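Local coordinates for protein catalase-3 (Neurospora crassa, PDB 4AJ9) that breaks down hydrogen peroxide into water and oxygen with a heme cofactor, probably protecting the cells of this fungus from peroxide toxicity, at residues V534-T540 and V562-Y568. Numbering follows the deposited sequence.
Sequences VGVLSTT and VTVIAEY
The carboxylate of Glu567 makes the strongest side-chain bonds: Thr539 OG1 donates to Glu567 OE2 at 2.7 Å, and the backbone Thr540 N donates to Glu567 OE1 at 2.8 Å (152° at the hydrogen). Thr540 OG1 adds a weak bond to Glu567 OE1 at 3.3 Å. To reach across, Glu567 takes chi1 m and chi2 near 92°. Arg596 also hydrogen-bonds Thr539 OG1. Upstream, four backbone bonds form a parallel ladder: Thr563 N to Val534 O, 2.8 Å (170° at hydrogen); Val536 N to Thr563 O, 2.9 Å; Ile565 N to Val536 O, 2.8 Å; Ser538 N to Ile565 O, 2.8 Å (149°). The register pairs Val534, Gly535, Val536 and Leu537 with Val562, Thr563, Val564 and Ile565, at CA-CA distances of 4.7–5.1 Å; strand axes approach to 4.7 Å and cross at -23°. Phi/psi stays extended, near -100/120, through Val534-Leu537 and Val562-Ile565, and opens to -148/-172 at Ala566. Val534, Val536, Val562 and Val564, all chi1 t, share the face on which helix 544-557 packs; Val536 CG2 meets Val562 CG1 at 3.5 Å. On the other face Leu537 CD2 touches Ile565 CD1 at 3.6 Å, both residues being chi1 m, chi2 t. Beyond the ladder, Thr540 (chi1 p) sets CG2 3.7 Å from the ring centroid of Tyr568 (chi1 p), 15° off the normal, a CH-pi contact. Strand 533-537, helix 544-557 and strand 561-566 thus form a beta-alpha-beta unit within the parallel sheet of the C-terminal domain of long catalases, a glutaminase-I-like fold.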
loop_
_atom_site.group_PDB
_atom_site.type_symbol
_atom_site.label_atom_id
_atom_site.label_comp_id
_atom_site.label_asym_id
_atom_site.label_seq_id
_atom_site.Cartn_x
_atom_site.Cartn_y
_atom_site.Cartn_z
ATOM N N VAL C 534 -7.447 36.245 29.355
ATOM C CA VAL C 534 -7.566 36.622 30.755
ATOM C C VAL C 534 -8.598 35.728 31.428
ATOM O O VAL C 534 -9.733 35.631 30.971
ATOM C CB VAL C 534 -7.977 38.093 30.890
ATOM C CG1 VAL C 534 -8.031 38.501 32.352
ATOM C CG2 VAL C 534 -7.006 38.973 30.120
ATOM N N GLY C 535 -8.189 35.046 32.488
ATOM C CA GLY C 535 -9.119 34.293 33.298
ATOM C C GLY C 535 -9.588 35.160 34.451
ATOM O O GLY C 535 -8.791 35.573 35.292
ATOM N N VAL C 536 -10.879 35.453 34.487
ATOM C CA VAL C 536 -11.436 36.208 35.601
ATOM C C VAL C 536 -12.079 35.244 36.593
ATOM O O VAL C 536 -13.077 34.597 36.275
ATOM C CB VAL C 536 -12.477 37.208 35.114
ATOM C CG1 VAL C 536 -13.058 37.976 36.294
ATOM C CG2 VAL C 536 -11.861 38.153 34.099
ATOM N N LEU C 537 -11.484 35.134 37.778
ATOM C CA LEU C 537 -11.992 34.265 38.832
ATOM C C LEU C 537 -13.125 34.950 39.597
ATOM O O LEU C 537 -12.898 35.945 40.290
ATOM C CB LEU C 537 -10.865 33.900 39.799
ATOM C CG LEU C 537 -9.574 33.440 39.118
ATOM C CD1 LEU C 537 -8.605 32.813 40.116
ATOM C CD2 LEU C 537 -9.921 32.453 38.013
ATOM N N SER C 538 -14.335 34.412 39.475
ATOM C CA SER C 538 -15.514 34.995 40.118
ATOM C C SER C 538 -16.277 33.984 40.974
ATOM O O SER C 538 -15.750 32.930 41.340
ATOM C CB SER C 538 -16.447 35.605 39.062
ATOM O OG SER C 538 -17.458 36.412 39.658
ATOM N N THR C 539 -17.528 34.308 41.284
ATOM C CA THR C 539 -18.352 33.433 42.107
ATOM C C THR C 539 -19.822 33.677 41.810
ATOM O O THR C 539 -20.193 34.773 41.396
ATOM C CB THR C 539 -18.057 33.620 43.617
ATOM O OG1 THR C 539 -18.939 32.798 44.391
ATOM C CG2 THR C 539 -18.224 35.084 44.034
ATOM N N THR C 540 -20.655 32.653 42.001
ATOM C CA THR C 540 -22.085 32.786 41.729
ATOM C C THR C 540 -22.813 33.508 42.862
ATOM O O THR C 540 -23.941 33.968 42.692
ATOM C CB THR C 540 -22.758 31.419 41.449
ATOM O OG1 THR C 540 -22.567 30.545 42.566
ATOM C CG2 THR C 540 -22.151 30.779 40.207
ATOM N N VAL C 562 -11.536 36.903 27.113
ATOM C CA VAL C 562 -11.722 36.827 28.551
ATOM C C VAL C 562 -12.653 35.682 28.920
ATOM O O VAL C 562 -13.707 35.515 28.319
ATOM C CB VAL C 562 -12.297 38.155 29.088
ATOM C CG1 VAL C 562 -12.465 38.106 30.604
ATOM C CG2 VAL C 562 -11.403 39.317 28.663
ATOM N N THR C 563 -12.249 34.888 29.900
ATOM C CA THR C 563 -13.076 33.783 30.376
ATOM C C THR C 563 -13.486 34.048 31.814
ATOM O O THR C 563 -12.642 34.063 32.709
ATOM C CB THR C 563 -12.304 32.448 30.334
ATOM O OG1 THR C 563 -11.805 32.217 29.012
ATOM C CG2 THR C 563 -13.205 31.287 30.743
ATOM N N VAL C 564 -14.775 34.262 32.046
ATOM C CA VAL C 564 -15.259 34.404 33.415
ATOM C C VAL C 564 -15.509 33.027 34.026
ATOM O O VAL C 564 -16.227 32.199 33.457
ATOM C CB VAL C 564 -16.544 35.238 33.474
ATOM C CG1 VAL C 564 -17.107 35.247 34.895
ATOM C CG2 VAL C 564 -16.263 36.657 32.984
ATOM N N ILE C 565 -14.915 32.793 35.187
ATOM C CA ILE C 565 -14.963 31.483 35.830
ATOM C C ILE C 565 -15.742 31.545 37.133
ATOM O O ILE C 565 -15.543 32.461 37.925
ATOM C CB ILE C 565 -13.542 30.998 36.150
ATOM C CG1 ILE C 565 -12.698 30.950 34.870
ATOM C CG2 ILE C 565 -13.564 29.639 36.875
ATOM C CD1 ILE C 565 -11.209 30.758 35.143
ATOM N N ALA C 566 -16.623 30.567 37.355
ATOM C CA ALA C 566 -17.314 30.439 38.635
ATOM C C ALA C 566 -17.602 28.972 38.975
ATOM O O ALA C 566 -17.130 28.060 38.296
ATOM C CB ALA C 566 -18.600 31.258 38.638
ATOM N N GLU C 567 -18.366 28.753 40.035
ATOM C CA GLU C 567 -18.608 27.410 40.545
ATOM C C GLU C 567 -19.407 26.579 39.558
ATOM O O GLU C 567 -19.168 25.380 39.417
ATOM C CB GLU C 567 -19.342 27.464 41.886
ATOM C CG GLU C 567 -18.549 28.129 43.001
ATOM C CD GLU C 567 -18.829 29.614 43.120
ATOM O OE1 GLU C 567 -19.278 30.232 42.127
ATOM O OE2 GLU C 567 -18.596 30.158 44.219
ATOM N N TYR C 568 -20.358 27.224 38.886
ATOM C CA TYR C 568 -21.181 26.578 37.866
ATOM C C TYR C 568 -21.541 27.592 36.789
ATOM O O TYR C 568 -21.256 28.784 36.928
ATOM C CB TYR C 568 -22.450 25.940 38.464
ATOM C CG TYR C 568 -23.399 26.906 39.161
ATOM C CD1 TYR C 568 -24.364 27.603 38.450
ATOM C CD2 TYR C 568 -23.335 27.098 40.535
ATOM C CE1 TYR C 568 -25.235 28.482 39.088
ATOM C CE2 TYR C 568 -24.193 27.973 41.179
ATOM C CZ TYR C 568 -25.140 28.658 40.453
ATOM O OH TYR C 568 -25.992 29.522 41.105
#